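Local coordinates for protein mannan endo-1,4-beta-mannosidase (Cryptopygus antarcticus, PDB 4OOU) that hydrolyses internal beta-1,4-mannosidic linkages in mannans, galactomannans and glucomannans, releasing short mannooligosaccharides, at residues T79-V84 with F126-L131; A175-N180 with L237-S242; M279-H284 with L308-F313; A292-N297 with Q324-Y329. All coordinates share one frame; numbering follows the deposited sequence.

Contact 1: residues T79-V84 with F126-L131; sequences TARVWV and FLILVL
Thr79 to Trp83 and Phe126 to Val130 run side by side as parallel neighbouring strands of the TIM barrel, next to the substrate-binding cleft. Five backbone bonds join them. Phe126 O takes Ala80 N at 2.7 Å, and Ile128 O takes Val82 N at 2.9 Å. In the other direction, Ile128 N bonds to Ala80 O and Val130 N to Val82 O. Val84 N closes the series on Val130 O at 2.8 Å, where the first strand turns a corner.

The two faces of the sheet differ. Ala80, Val82, Leu127 and Leu129 make an apolar face. There Val82 CG1 meets Leu129 CD2 at 3.6 Å, the two side chains lying alongside and pointing the same way. Ala80 CB touches Leu127 CD2 at 3.7 Å.

Arg81, Trp83, Ile128 and Val130 share the other face. Arg81 CG stands anti to the backbone N (chi1 -173°) and the chain stays extended to NE. It passes Ile128, with CG 4.2 Å from Ile128 CG2, and Val130 CG1 lies over one face of the guanidinium. The guanidinium makes salt bridges to Glu177 and Glu312. Arg81 NH1 also sits in the plane of the Trp83 indole, at its edge. Val130 CG2 lies over one face of that ring.

Trp83 binds substrate, and an alanine here would probably leave Trp46 without its edge-to-face partner and Arg81 NH1 without the indole edge beside it. The contact thus sets Arg81 against Ile128 and Val130, and the substrate-binding indole beside Val130.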
loop_
_atom_site.group_PDB
_atom_site.type_symbol
_atom_site.label_atom_id
_atom_site.label_comp_id
_atom_site.label_asym_id
_atom_site.label_seq_id
_atom_site.Cartn_x
_atom_site.Cartn_y
_atom_site.Cartn_z
ATOM N N THR A 79 10.062 4.027 6.356
ATOM C CA THR A 79 8.845 4.016 5.581
ATOM C C THR A 79 7.632 4.072 6.495
ATOM O O THR A 79 7.608 3.442 7.535
ATOM C CB THR A 79 8.785 2.740 4.704
ATOM O OG1 THR A 79 9.776 2.821 3.680
ATOM C CG2 THR A 79 7.419 2.563 4.035
ATOM N N ALA A 80 6.625 4.820 6.066
ATOM C CA ALA A 80 5.311 4.814 6.690
ATOM C C ALA A 80 4.223 4.666 5.623
ATOM O O ALA A 80 4.226 5.382 4.625
ATOM C CB ALA A 80 5.098 6.093 7.477
ATOM N N ARG A 81 3.310 3.720 5.833
ATOM C CA ARG A 81 2.137 3.547 4.968
ATOM C C ARG A 81 0.961 4.263 5.666
ATOM O O ARG A 81 0.678 4.045 6.871
ATOM C CB ARG A 81 1.852 2.071 4.791
ATOM C CG ARG A 81 0.777 1.662 3.797
ATOM C CD ARG A 81 0.642 0.154 3.834
ATOM N NE ARG A 81 -0.373 -0.368 2.941
ATOM C CZ ARG A 81 -1.479 -1.012 3.305
ATOM N NH1 ARG A 81 -1.779 -1.219 4.595
ATOM N NH2 ARG A 81 -2.290 -1.479 2.363
ATOM N N VAL A 82 0.298 5.140 4.910
ATOM C CA VAL A 82 -0.705 6.001 5.494
ATOM C C VAL A 82 -1.847 6.212 4.523
ATOM O O VAL A 82 -1.631 6.388 3.340
ATOM C CB VAL A 82 -0.081 7.338 5.934
ATOM C CG1 VAL A 82 0.733 7.944 4.821
ATOM C CG2 VAL A 82 -1.153 8.315 6.430
ATOM N N TRP A 83 -3.065 6.172 5.064
ATOM C CA TRP A 83 -4.293 6.056 4.297
ATOM C C TRP A 83 -4.892 7.439 4.012
ATOM O O TRP A 83 -4.828 8.328 4.862
ATOM C CB TRP A 83 -5.278 5.187 5.082
ATOM C CG TRP A 83 -4.947 3.709 5.147
ATOM C CD1 TRP A 83 -3.716 3.118 5.057
ATOM C CD2 TRP A 83 -5.873 2.648 5.337
ATOM N NE1 TRP A 83 -3.833 1.763 5.147
ATOM C CE2 TRP A 83 -5.146 1.451 5.327
ATOM C CE3 TRP A 83 -7.253 2.596 5.501
ATOM C CZ2 TRP A 83 -5.749 0.226 5.464
ATOM C CZ3 TRP A 83 -7.855 1.381 5.636
ATOM C CH2 TRP A 83 -7.112 0.211 5.620
ATOM N N VAL A 84 -5.472 7.608 2.817
ATOM C CA VAL A 84 -5.989 8.914 2.356
ATOM C C VAL A 84 -7.521 9.002 2.151
ATOM O O VAL A 84 -8.233 9.492 3.040
ATOM C CB VAL A 84 -5.243 9.427 1.092
ATOM C CG1 VAL A 84 -5.562 10.911 0.865
ATOM C CG2 VAL A 84 -3.741 9.240 1.253
ATOM N N PHE A 126 10.102 7.591 3.837
ATOM C CA PHE A 126 9.293 7.400 2.710
ATOM C C PHE A 126 7.848 7.182 3.106
ATOM O O PHE A 126 7.526 6.482 4.106
ATOM C CB PHE A 126 9.783 6.132 2.007
ATOM C CG PHE A 126 11.009 6.328 1.158
ATOM C CD1 PHE A 126 10.964 7.169 0.020
ATOM C CD2 PHE A 126 12.175 5.635 1.446
ATOM C CE1 PHE A 126 12.089 7.318 -0.786
ATOM C CE2 PHE A 126 13.302 5.790 0.666
ATOM C CZ PHE A 126 13.268 6.635 -0.464
ATOM N N LEU A 127 6.961 7.717 2.275
ATOM C CA LEU A 127 5.551 7.496 2.470
ATOM C C LEU A 127 4.973 6.602 1.396
ATOM O O LEU A 127 5.349 6.679 0.239
ATOM C CB LEU A 127 4.824 8.832 2.485
ATOM C CG LEU A 127 5.018 9.680 3.731
ATOM C CD1 LEU A 127 3.891 10.703 3.847
ATOM C CD2 LEU A 127 5.067 8.821 4.992
ATOM N N ILE A 128 4.069 5.732 1.790
ATOM C CA ILE A 128 3.215 5.070 0.833
ATOM C C ILE A 128 1.832 5.614 1.117
ATOM O O ILE A 128 1.340 5.560 2.248
ATOM C CB ILE A 128 3.248 3.548 0.954
ATOM C CG1 ILE A 128 4.619 3.005 0.544
ATOM C CG2 ILE A 128 2.143 2.924 0.086
ATOM C CD1 ILE A 128 4.862 1.570 0.987
ATOM N N LEU A 129 1.227 6.198 0.095
ATOM C CA LEU A 129 -0.079 6.784 0.253
ATOM C C LEU A 129 -1.071 5.770 -0.253
ATOM O O LEU A 129 -0.977 5.377 -1.401
ATOM C CB LEU A 129 -0.147 8.051 -0.580
ATOM C CG LEU A 129 0.826 9.099 -0.065
ATOM C CD1 LEU A 129 0.543 10.468 -0.668
ATOM C CD2 LEU A 129 0.809 9.170 1.464
ATOM N N VAL A 130 -2.014 5.335 0.580
ATOM C CA VAL A 130 -3.029 4.395 0.091
ATOM C C VAL A 130 -4.337 5.119 -0.177
ATOM O O VAL A 130 -4.892 5.793 0.698
ATOM C CB VAL A 130 -3.136 3.077 0.908
ATOM C CG1 VAL A 130 -2.803 3.287 2.330
ATOM C CG2 VAL A 130 -4.512 2.420 0.794
ATOM N N LEU A 131 -4.799 4.987 -1.427
ATOM C CA LEU A 131 -5.903 5.775 -1.939
ATOM C C LEU A 131 -7.226 5.396 -1.310
ATOM O O LEU A 131 -7.793 6.195 -0.570
ATOM C CB LEU A 131 -5.968 5.656 -3.465
ATOM C CG LEU A 131 -5.417 6.848 -4.257
ATOM C CD1 LEU A 131 -4.304 7.548 -3.539
ATOM C CD2 LEU A 131 -4.972 6.415 -5.633
#

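Contact 2: residues A175-N180 with L237-S242; sequences AWEVLN and LVTVGS
Trp176 N donates to Leu237 O at 2.8 Å. Trp176 O accepts Thr239 N at 2.9 Å. Val178 N then reaches Thr239 O at 3.1 Å. These bonds pair two parallel strands of the TIM barrel. Between Glu177 and Asn180 the register slips by one residue, a beta bulge.

Glu177 extends past Thr239, with CG anti to the backbone N (chi1 180°). Its OE2 comes 3.0 Å from Gly241 N. A beta carbon at Gly241 would collide with OE2. OE2 is taken by Arg81 and OE1 by Gln278, the latter in a hydrogen bond, so both oxygens are held.

Apolar packing fills the rest. Thr239 CG2 touches Glu177 CB at 3.6 Å, while Thr239 OG1 bonds to Phe276 O. Val178 CG2 meets Val238 CG1 at 3.6 Å. Ala175 CB and Leu237 CB lie 3.8 Å apart.

Asn180 binds substrate, which places the end of this strand in the cleft. Ile222 and Ile225 of helix 215-232 pack on Val178, and His230 of the same helix on Val238. Strand 126-133 pairs with strand 173-177 as its other neighbour.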
loop_
_atom_site.group_PDB
_atom_site.type_symbol
_atom_site.label_atom_id
_atom_site.label_comp_id
_atom_site.label_asym_id
_atom_site.label_seq_id
_atom_site.Cartn_x
_atom_site.Cartn_y
_atom_site.Cartn_z
ATOM N N ALA A 175 5.518 5.592 -3.038
ATOM C CA ALA A 175 4.536 4.859 -3.877
ATOM C C ALA A 175 3.082 5.208 -3.573
ATOM O O ALA A 175 2.730 5.658 -2.467
ATOM C CB ALA A 175 4.731 3.376 -3.696
ATOM N N TRP A 176 2.233 4.982 -4.566
ATOM C CA TRP A 176 0.784 5.107 -4.386
ATOM C C TRP A 176 0.197 3.716 -4.325
ATOM O O TRP A 176 0.572 2.848 -5.104
ATOM C CB TRP A 176 0.151 5.845 -5.565
ATOM C CG TRP A 176 0.801 7.146 -5.873
ATOM C CD1 TRP A 176 2.026 7.344 -6.467
ATOM C CD2 TRP A 176 0.284 8.433 -5.590
ATOM N NE1 TRP A 176 2.298 8.682 -6.563
ATOM C CE2 TRP A 176 1.247 9.378 -6.030
ATOM C CE3 TRP A 176 -0.890 8.891 -4.987
ATOM C CZ2 TRP A 176 1.044 10.753 -5.929
ATOM C CZ3 TRP A 176 -1.084 10.240 -4.869
ATOM C CH2 TRP A 176 -0.124 11.164 -5.352
ATOM N N GLU A 177 -0.742 3.505 -3.417
ATOM C CA GLU A 177 -1.478 2.248 -3.374
ATOM C C GLU A 177 -2.938 2.492 -3.692
ATOM O O GLU A 177 -3.664 3.227 -3.005
ATOM C CB GLU A 177 -1.334 1.588 -2.025
ATOM C CG GLU A 177 -2.073 0.290 -1.923
ATOM C CD GLU A 177 -1.758 -0.477 -0.652
ATOM O OE1 GLU A 177 -0.713 -0.201 -0.001
ATOM O OE2 GLU A 177 -2.597 -1.358 -0.323
ATOM N N VAL A 178 -3.386 1.839 -4.738
ATOM C CA VAL A 178 -4.710 2.120 -5.247
ATOM C C VAL A 178 -5.754 1.712 -4.269
ATOM O O VAL A 178 -6.660 2.474 -3.960
ATOM C CB VAL A 178 -5.004 1.366 -6.554
ATOM C CG1 VAL A 178 -6.339 1.820 -7.107
ATOM C CG2 VAL A 178 -3.906 1.618 -7.556
ATOM N N LEU A 179 -5.649 0.480 -3.800
ATOM C CA LEU A 179 -6.739 -0.101 -3.030
ATOM C C LEU A 179 -6.153 -1.093 -2.041
ATOM O O LEU A 179 -5.238 -1.841 -2.376
ATOM C CB LEU A 179 -7.711 -0.761 -3.983
ATOM C CG LEU A 179 -8.982 -1.363 -3.386
ATOM C CD1 LEU A 179 -9.888 -0.299 -2.763
ATOM C CD2 LEU A 179 -9.726 -2.143 -4.461
ATOM N N ASN A 180 -6.638 -1.050 -0.804
ATOM C CA ASN A 180 -6.118 -1.898 0.267
ATOM C C ASN A 180 -7.068 -3.093 0.442
ATOM O O ASN A 180 -8.297 -2.904 0.523
ATOM C CB ASN A 180 -6.043 -1.108 1.577
ATOM C CG ASN A 180 -5.850 -2.016 2.810
ATOM O OD1 ASN A 180 -4.724 -2.428 3.110
ATOM N ND2 ASN A 180 -6.941 -2.341 3.508
ATOM N N LEU A 237 5.453 4.826 -8.511
ATOM C CA LEU A 237 5.392 3.439 -8.133
ATOM C C LEU A 237 3.983 3.145 -7.648
ATOM O O LEU A 237 3.430 3.864 -6.813
ATOM C CB LEU A 237 6.424 3.153 -7.037
ATOM C CG LEU A 237 7.909 3.180 -7.417
ATOM C CD1 LEU A 237 8.676 2.634 -6.223
ATOM C CD2 LEU A 237 8.233 2.373 -8.679
ATOM N N VAL A 238 3.387 2.089 -8.160
ATOM C CA VAL A 238 2.034 1.774 -7.755
ATOM C C VAL A 238 2.003 0.382 -7.215
ATOM O O VAL A 238 2.734 -0.489 -7.727
ATOM C CB VAL A 238 1.050 1.918 -8.887
ATOM C CG1 VAL A 238 -0.354 1.686 -8.363
ATOM C CG2 VAL A 238 1.147 3.329 -9.477
ATOM N N THR A 239 1.176 0.189 -6.172
ATOM C CA THR A 239 0.948 -1.116 -5.592
ATOM C C THR A 239 -0.521 -1.299 -5.248
ATOM O O THR A 239 -1.362 -0.420 -5.425
ATOM C CB THR A 239 1.816 -1.316 -4.320
ATOM O OG1 THR A 239 1.871 -2.696 -3.919
ATOM C CG2 THR A 239 1.276 -0.529 -3.177
ATOM N N VAL A 240 -0.789 -2.506 -4.787
ATOM C CA VAL A 240 -2.033 -2.932 -4.257
ATOM C C VAL A 240 -1.630 -3.916 -3.136
ATOM O O VAL A 240 -0.730 -4.741 -3.334
ATOM C CB VAL A 240 -2.850 -3.660 -5.329
ATOM C CG1 VAL A 240 -4.059 -4.362 -4.722
ATOM C CG2 VAL A 240 -3.284 -2.681 -6.403
ATOM N N GLY A 241 -2.263 -3.805 -1.972
ATOM C CA GLY A 241 -1.901 -4.625 -0.812
ATOM C C GLY A 241 -2.973 -5.675 -0.547
ATOM O O GLY A 241 -4.031 -5.365 0.009
ATOM N N SER A 242 -2.723 -6.900 -0.982
ATOM C CA SER A 242 -3.690 -7.962 -0.736
ATOM C C SER A 242 -3.733 -8.385 0.709
ATOM O O SER A 242 -2.743 -8.249 1.451
ATOM C CB SER A 242 -3.430 -9.174 -1.610
ATOM O OG SER A 242 -3.931 -8.905 -2.912
#

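Contact 3: residues M279-H284 with L308-F313; sequences MHTYSH and LLIGEF
Glu312 lies against His280 and Tyr282 where two parallel strands of the TIM barrel end in the active site. Glu312 is probably the nucleophile, as in related family 5 glycosidases. Its carboxylate stacks on the imidazole of His280, the two planes 17° apart. Glu312 CG sits almost over the ring centre, 3.6 Å from it, in a CH-pi contact. Glu312 CD is displaced toward the rim, and OE2 lies 3.1 Å from His280 CE1. The histidine nitrogens bond elsewhere: ND1 to Glu181 and NE2 to Gln278.

Tyr282 is turned quite differently. Its ring plane stands 70° from the carboxylate. Its OH donates to Glu312 OE1, which lies at the ring edge and in its plane. The modelled 2.4 Å between Tyr282 OH and Glu312 OE1 is very short, so the exact length is doubtful. Glu312 OE2 faces Arg81.

Behind this site the strands are joined by backbone bonds, including Met279 N to Leu309 O and Thr281 N to Glu312 O, each 3.0 Å. Leu308 CD1 meets Met279 CG at 4.1 Å. Between those two backbone bonds, Gly311 N donates to Met279 O at 2.7 Å.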
loop_
_atom_site.group_PDB
_atom_site.type_symbol
_atom_site.label_atom_id
_atom_site.label_comp_id
_atom_site.label_asym_id
_atom_site.label_seq_id
_atom_site.Cartn_x
_atom_site.Cartn_y
_atom_site.Cartn_z
ATOM N N MET A 279 1.888 -8.384 -0.009
ATOM C CA MET A 279 1.007 -9.238 0.764
ATOM C C MET A 279 0.934 -8.722 2.192
ATOM O O MET A 279 1.847 -8.052 2.674
ATOM C CB MET A 279 1.522 -10.663 0.719
ATOM C CG MET A 279 1.600 -11.259 -0.681
ATOM S SD MET A 279 2.709 -12.678 -0.782
ATOM C CE MET A 279 2.528 -13.101 -2.513
ATOM N N HIS A 280 -0.192 -8.963 2.833
ATOM C CA HIS A 280 -0.344 -8.714 4.266
ATOM C C HIS A 280 -0.433 -10.047 4.951
ATOM O O HIS A 280 -0.896 -10.951 4.344
ATOM C CB HIS A 280 -1.650 -7.994 4.547
ATOM C CG HIS A 280 -1.754 -6.662 3.896
ATOM N ND1 HIS A 280 -2.943 -5.982 3.801
ATOM C CD2 HIS A 280 -0.825 -5.890 3.300
ATOM C CE1 HIS A 280 -2.737 -4.829 3.199
ATOM N NE2 HIS A 280 -1.459 -4.754 2.876
ATOM N N THR A 281 -0.048 -10.182 6.220
ATOM C CA THR A 281 -0.072 -11.508 6.825
ATOM C C THR A 281 -0.293 -11.514 8.339
ATOM O O THR A 281 0.364 -10.790 9.096
ATOM C CB THR A 281 1.183 -12.322 6.414
ATOM O OG1 THR A 281 0.967 -13.722 6.665
ATOM C CG2 THR A 281 2.408 -11.818 7.128
ATOM N N TYR A 282 -1.238 -12.358 8.745
ATOM C CA TYR A 282 -1.666 -12.497 10.110
ATOM C C TYR A 282 -1.988 -13.989 10.427
ATOM O O TYR A 282 -2.662 -14.687 9.656
ATOM C CB TYR A 282 -2.919 -11.621 10.332
ATOM C CG TYR A 282 -2.752 -10.124 10.081
ATOM C CD1 TYR A 282 -2.271 -9.280 11.063
ATOM C CD2 TYR A 282 -3.115 -9.555 8.876
ATOM C CE1 TYR A 282 -2.124 -7.920 10.841
ATOM C CE2 TYR A 282 -2.967 -8.186 8.646
ATOM C CZ TYR A 282 -2.463 -7.376 9.635
ATOM O OH TYR A 282 -2.316 -6.021 9.411
ATOM N N SER A 283 -1.523 -14.476 11.571
ATOM C CA SER A 283 -1.878 -15.816 12.031
ATOM C C SER A 283 -3.346 -15.909 12.468
ATOM O O SER A 283 -3.990 -14.898 12.739
ATOM C CB SER A 283 -0.960 -16.219 13.195
ATOM O OG SER A 283 -1.079 -15.369 14.323
ATOM N N HIS A 284 -3.874 -17.130 12.520
ATOM C CA HIS A 284 -5.203 -17.391 13.094
ATOM C C HIS A 284 -5.071 -18.409 14.212
ATOM O O HIS A 284 -4.563 -19.524 14.008
ATOM C CB HIS A 284 -6.183 -17.830 12.003
ATOM C CG HIS A 284 -6.448 -16.743 11.009
ATOM N ND1 HIS A 284 -5.729 -16.614 9.837
ATOM C CD2 HIS A 284 -7.277 -15.672 11.063
ATOM C CE1 HIS A 284 -6.135 -15.534 9.190
ATOM N NE2 HIS A 284 -7.068 -14.940 9.915
ATOM N N LEU A 308 8.555 -7.460 -3.744
ATOM C CA LEU A 308 7.446 -7.921 -2.897
ATOM C C LEU A 308 7.616 -7.388 -1.456
ATOM O O LEU A 308 8.683 -7.516 -0.836
ATOM C CB LEU A 308 7.396 -9.441 -2.866
ATOM C CG LEU A 308 6.377 -10.048 -1.923
ATOM C CD1 LEU A 308 4.984 -9.628 -2.307
ATOM C CD2 LEU A 308 6.487 -11.559 -2.002
ATOM N N LEU A 309 6.559 -6.765 -0.959
ATOM C CA LEU A 309 6.591 -6.015 0.263
ATOM C C LEU A 309 5.677 -6.793 1.147
ATOM O O LEU A 309 4.590 -7.179 0.707
ATOM C CB LEU A 309 5.975 -4.630 0.015
ATOM C CG LEU A 309 6.108 -3.357 0.885
ATOM C CD1 LEU A 309 4.806 -2.572 1.011
ATOM C CD2 LEU A 309 6.687 -3.602 2.269
ATOM N N ILE A 310 6.088 -7.025 2.382
ATOM C CA ILE A 310 5.132 -7.440 3.399
ATOM C C ILE A 310 4.503 -6.187 3.981
ATOM O O ILE A 310 5.096 -5.521 4.842
ATOM C CB ILE A 310 5.758 -8.299 4.515
ATOM C CG1 ILE A 310 6.536 -9.460 3.869
ATOM C CG2 ILE A 310 4.652 -8.772 5.468
ATOM C CD1 ILE A 310 7.291 -10.365 4.817
ATOM N N GLY A 311 3.281 -5.900 3.538
ATOM C CA GLY A 311 2.688 -4.562 3.657
ATOM C C GLY A 311 2.109 -4.295 5.015
ATOM O O GLY A 311 2.117 -3.148 5.498
ATOM N N GLU A 312 1.604 -5.357 5.629
ATOM C CA GLU A 312 1.209 -5.335 7.031
ATOM C C GLU A 312 1.527 -6.654 7.715
ATOM O O GLU A 312 1.480 -7.722 7.102
ATOM C CB GLU A 312 -0.282 -5.144 7.181
ATOM C CG GLU A 312 -0.945 -3.999 6.431
ATOM C CD GLU A 312 -2.456 -4.085 6.558
ATOM O OE1 GLU A 312 -2.953 -4.976 7.306
ATOM O OE2 GLU A 312 -3.153 -3.287 5.895
ATOM N N PHE A 313 1.847 -6.574 8.999
ATOM C CA PHE A 313 1.934 -7.746 9.848
ATOM C C PHE A 313 1.955 -7.309 11.317
ATOM O O PHE A 313 2.170 -6.145 11.598
ATOM C CB PHE A 313 3.181 -8.561 9.486
ATOM C CG PHE A 313 4.465 -7.979 10.008
ATOM C CD1 PHE A 313 5.158 -7.028 9.279
ATOM C CD2 PHE A 313 4.984 -8.400 11.229
ATOM C CE1 PHE A 313 6.338 -6.498 9.753
ATOM C CE2 PHE A 313 6.168 -7.884 11.705
ATOM C CZ PHE A 313 6.838 -6.924 10.964
#

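Contact 4: residues A292-N297 with Q324-Y329; sequences APFKVN and QNLYKY
Val296 O accepts the phenolic hydroxyl of Tyr329, with OH 2.7 Å away. The donor approaches well off the carbonyl axis, at a C=O...OH angle of 119°. Val296 O lies at the edge of the Tyr329 ring, in its plane. It has a second, weak bond from Tyr335, whose hydroxyl also reaches Pro293 O weakly. The bond from Tyr329 to Val296 ties the loop between two barrel strands to helix 323-332.

Tyr329 CG is anti to the backbone N (chi1 -177°), and the ring reaches from the helix to the loop. Backbone carbonyls gather round its outer half. Phe294 O is 3.2 Å from Tyr329 CZ, and Pro293 O is 3.5 Å from CE1. The loop itself is bent into a turn, with Lys295 N bonded to Ala292 O.

Phe294 is the apolar centre. It directs its edge at the face of Tyr329 in an offset edge-to-face pair, centroids 5.7 Å apart and planes at 64°. The nearest atoms of the two rings are Phe294 CD1 and Tyr329 CD1, at 3.6 Å. Leu326 CD1 makes a CH-pi contact over one face of the Phe294 ring, offset toward the rim, 4.0 Å from the centroid. Phe313 of strand 308-313 makes a further edge-to-face pair with Phe294.

A phenylalanine in place of Tyr329 would probably cost Val296 O this hydroxyl donor and hold the loop less firmly. The contact therefore combines one directed hydroxyl bond with aromatic and aliphatic packing, and both join the same loop to the helix.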
loop_
_atom_site.group_PDB
_atom_site.type_symbol
_atom_site.label_atom_id
_atom_site.label_comp_id
_atom_site.label_asym_id
_atom_site.label_seq_id
_atom_site.Cartn_x
_atom_site.Cartn_y
_atom_site.Cartn_z
ATOM N N ALA A 292 2.339 -18.864 3.987
ATOM C CA ALA A 292 2.333 -17.456 4.299
ATOM C C ALA A 292 3.770 -16.964 4.360
ATOM O O ALA A 292 4.708 -17.754 4.419
ATOM C CB ALA A 292 1.586 -17.192 5.601
ATOM N N PRO A 293 3.960 -15.663 4.283
ATOM C CA PRO A 293 5.304 -15.130 4.054
ATOM C C PRO A 293 6.398 -15.490 5.067
ATOM O O PRO A 293 7.545 -15.714 4.650
ATOM C CB PRO A 293 5.070 -13.618 4.059
ATOM C CG PRO A 293 3.746 -13.500 3.449
ATOM C CD PRO A 293 2.937 -14.660 3.994
ATOM N N PHE A 294 6.056 -15.511 6.368
ATOM C CA PHE A 294 7.018 -15.843 7.418
ATOM C C PHE A 294 7.129 -17.352 7.566
ATOM O O PHE A 294 7.957 -17.826 8.335
ATOM C CB PHE A 294 6.681 -15.181 8.766
ATOM C CG PHE A 294 6.857 -13.688 8.763
ATOM C CD1 PHE A 294 8.118 -13.130 8.723
ATOM C CD2 PHE A 294 5.749 -12.828 8.768
ATOM C CE1 PHE A 294 8.281 -11.734 8.686
ATOM C CE2 PHE A 294 5.903 -11.441 8.726
ATOM C CZ PHE A 294 7.174 -10.888 8.687
ATOM N N LYS A 295 6.340 -18.104 6.796
ATOM C CA LYS A 295 6.550 -19.556 6.670
ATOM C C LYS A 295 7.539 -19.914 5.567
ATOM O O LYS A 295 8.033 -21.019 5.527
ATOM C CB LYS A 295 5.226 -20.286 6.420
ATOM C CG LYS A 295 4.471 -20.628 7.686
ATOM C CD LYS A 295 5.169 -21.772 8.427
ATOM C CE LYS A 295 4.233 -22.589 9.315
ATOM N NZ LYS A 295 3.311 -23.432 8.505
ATOM N N VAL A 296 7.873 -18.969 4.704
ATOM C CA VAL A 296 8.356 -19.325 3.391
ATOM C C VAL A 296 9.407 -18.303 2.867
ATOM O O VAL A 296 9.882 -17.470 3.623
ATOM C CB VAL A 296 7.093 -19.485 2.519
ATOM C CG1 VAL A 296 6.840 -18.276 1.625
ATOM C CG2 VAL A 296 7.134 -20.778 1.735
ATOM N N ASN A 297 9.808 -18.423 1.610
ATOM C CA ASN A 297 10.709 -17.478 0.932
ATOM C C ASN A 297 9.923 -16.487 0.114
ATOM O O ASN A 297 8.899 -16.854 -0.434
ATOM C CB ASN A 297 11.484 -18.235 -0.154
ATOM C CG ASN A 297 12.886 -18.568 0.224
ATOM O OD1 ASN A 297 13.367 -18.241 1.308
ATOM N ND2 ASN A 297 13.570 -19.233 -0.690
ATOM N N GLN A 324 11.450 -8.546 16.379
ATOM C CA GLN A 324 12.739 -8.327 15.716
ATOM C C GLN A 324 13.114 -9.478 14.791
ATOM O O GLN A 324 13.716 -9.253 13.757
ATOM C CB GLN A 324 13.881 -8.062 16.710
ATOM C CG GLN A 324 13.793 -6.741 17.454
ATOM C CD GLN A 324 15.113 -6.338 18.072
ATOM O OE1 GLN A 324 15.952 -7.184 18.419
ATOM N NE2 GLN A 324 15.318 -5.034 18.200
ATOM N N ASN A 325 12.790 -10.714 15.161
ATOM C CA ASN A 325 13.152 -11.832 14.301
ATOM C C ASN A 325 12.295 -11.815 13.049
ATOM O O ASN A 325 12.713 -12.282 11.982
ATOM C CB ASN A 325 13.028 -13.142 15.062
ATOM C CG ASN A 325 13.813 -13.118 16.356
ATOM O OD1 ASN A 325 14.978 -12.696 16.389
ATOM N ND2 ASN A 325 13.165 -13.506 17.435
ATOM N N LEU A 326 11.096 -11.263 13.203
ATOM C CA LEU A 326 10.167 -11.014 12.104
ATOM C C LEU A 326 10.783 -10.016 11.112
ATOM O O LEU A 326 10.872 -10.297 9.924
ATOM C CB LEU A 326 8.820 -10.496 12.665
ATOM C CG LEU A 326 7.644 -11.489 12.770
ATOM C CD1 LEU A 326 8.108 -12.921 12.574
ATOM C CD2 LEU A 326 6.814 -11.388 14.044
ATOM N N TYR A 327 11.226 -8.866 11.611
ATOM C CA TYR A 327 11.878 -7.889 10.762
ATOM C C TYR A 327 13.054 -8.553 10.059
ATOM O O TYR A 327 13.193 -8.454 8.815
ATOM C CB TYR A 327 12.336 -6.656 11.550
ATOM C CG TYR A 327 11.289 -5.552 11.658
ATOM C CD1 TYR A 327 11.121 -4.644 10.624
ATOM C CD2 TYR A 327 10.491 -5.403 12.796
ATOM C CE1 TYR A 327 10.182 -3.643 10.688
ATOM C CE2 TYR A 327 9.537 -4.406 12.856
ATOM C CZ TYR A 327 9.395 -3.526 11.791
ATOM O OH TYR A 327 8.473 -2.497 11.807
ATOM N N LYS A 328 13.867 -9.244 10.857
ATOM C CA LYS A 328 15.039 -9.968 10.368
ATOM C C LYS A 328 14.716 -11.109 9.401
ATOM O O LYS A 328 15.469 -11.330 8.454
ATOM C CB LYS A 328 15.913 -10.466 11.531
ATOM C CG LYS A 328 17.079 -9.518 11.830
ATOM C CD LYS A 328 17.955 -9.996 12.982
ATOM C CE LYS A 328 17.222 -9.900 14.312
ATOM N NZ LYS A 328 18.176 -9.886 15.452
ATOM N N TYR A 329 13.610 -11.809 9.621
ATOM C CA TYR A 329 13.217 -12.891 8.742
ATOM C C TYR A 329 12.927 -12.320 7.366
ATOM O O TYR A 329 13.426 -12.808 6.381
ATOM C CB TYR A 329 11.984 -13.638 9.294
ATOM C CG TYR A 329 11.556 -14.845 8.452
ATOM C CD1 TYR A 329 10.940 -14.684 7.215
ATOM C CD2 TYR A 329 11.789 -16.151 8.900
ATOM C CE1 TYR A 329 10.547 -15.791 6.451
ATOM C CE2 TYR A 329 11.401 -17.252 8.149
ATOM C CZ TYR A 329 10.786 -17.077 6.922
ATOM O OH TYR A 329 10.419 -18.183 6.167
#

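From the N terminus, contact 1 comes first and closes a beta-alpha-beta crossover that holds helix 109-122. Contact 2 follows in series. It closes the long connection with helix 215-232, and its strand 173-177 pairs with strand 126-133 of contact 1. Contacts 3 and 4 cross, since their segments alternate along the chain. Segment 292-297 lies in the loop that contact 3 closes, and helix 323-332 follows strand 308-313. Contact 4 thus ties that loop to the helix outside the barrel. Contacts 1, 2 and 3 meet inside the barrel through Arg81, Asn180, His280 and Glu312. Contact 4 touches contact 3 but neither of the others.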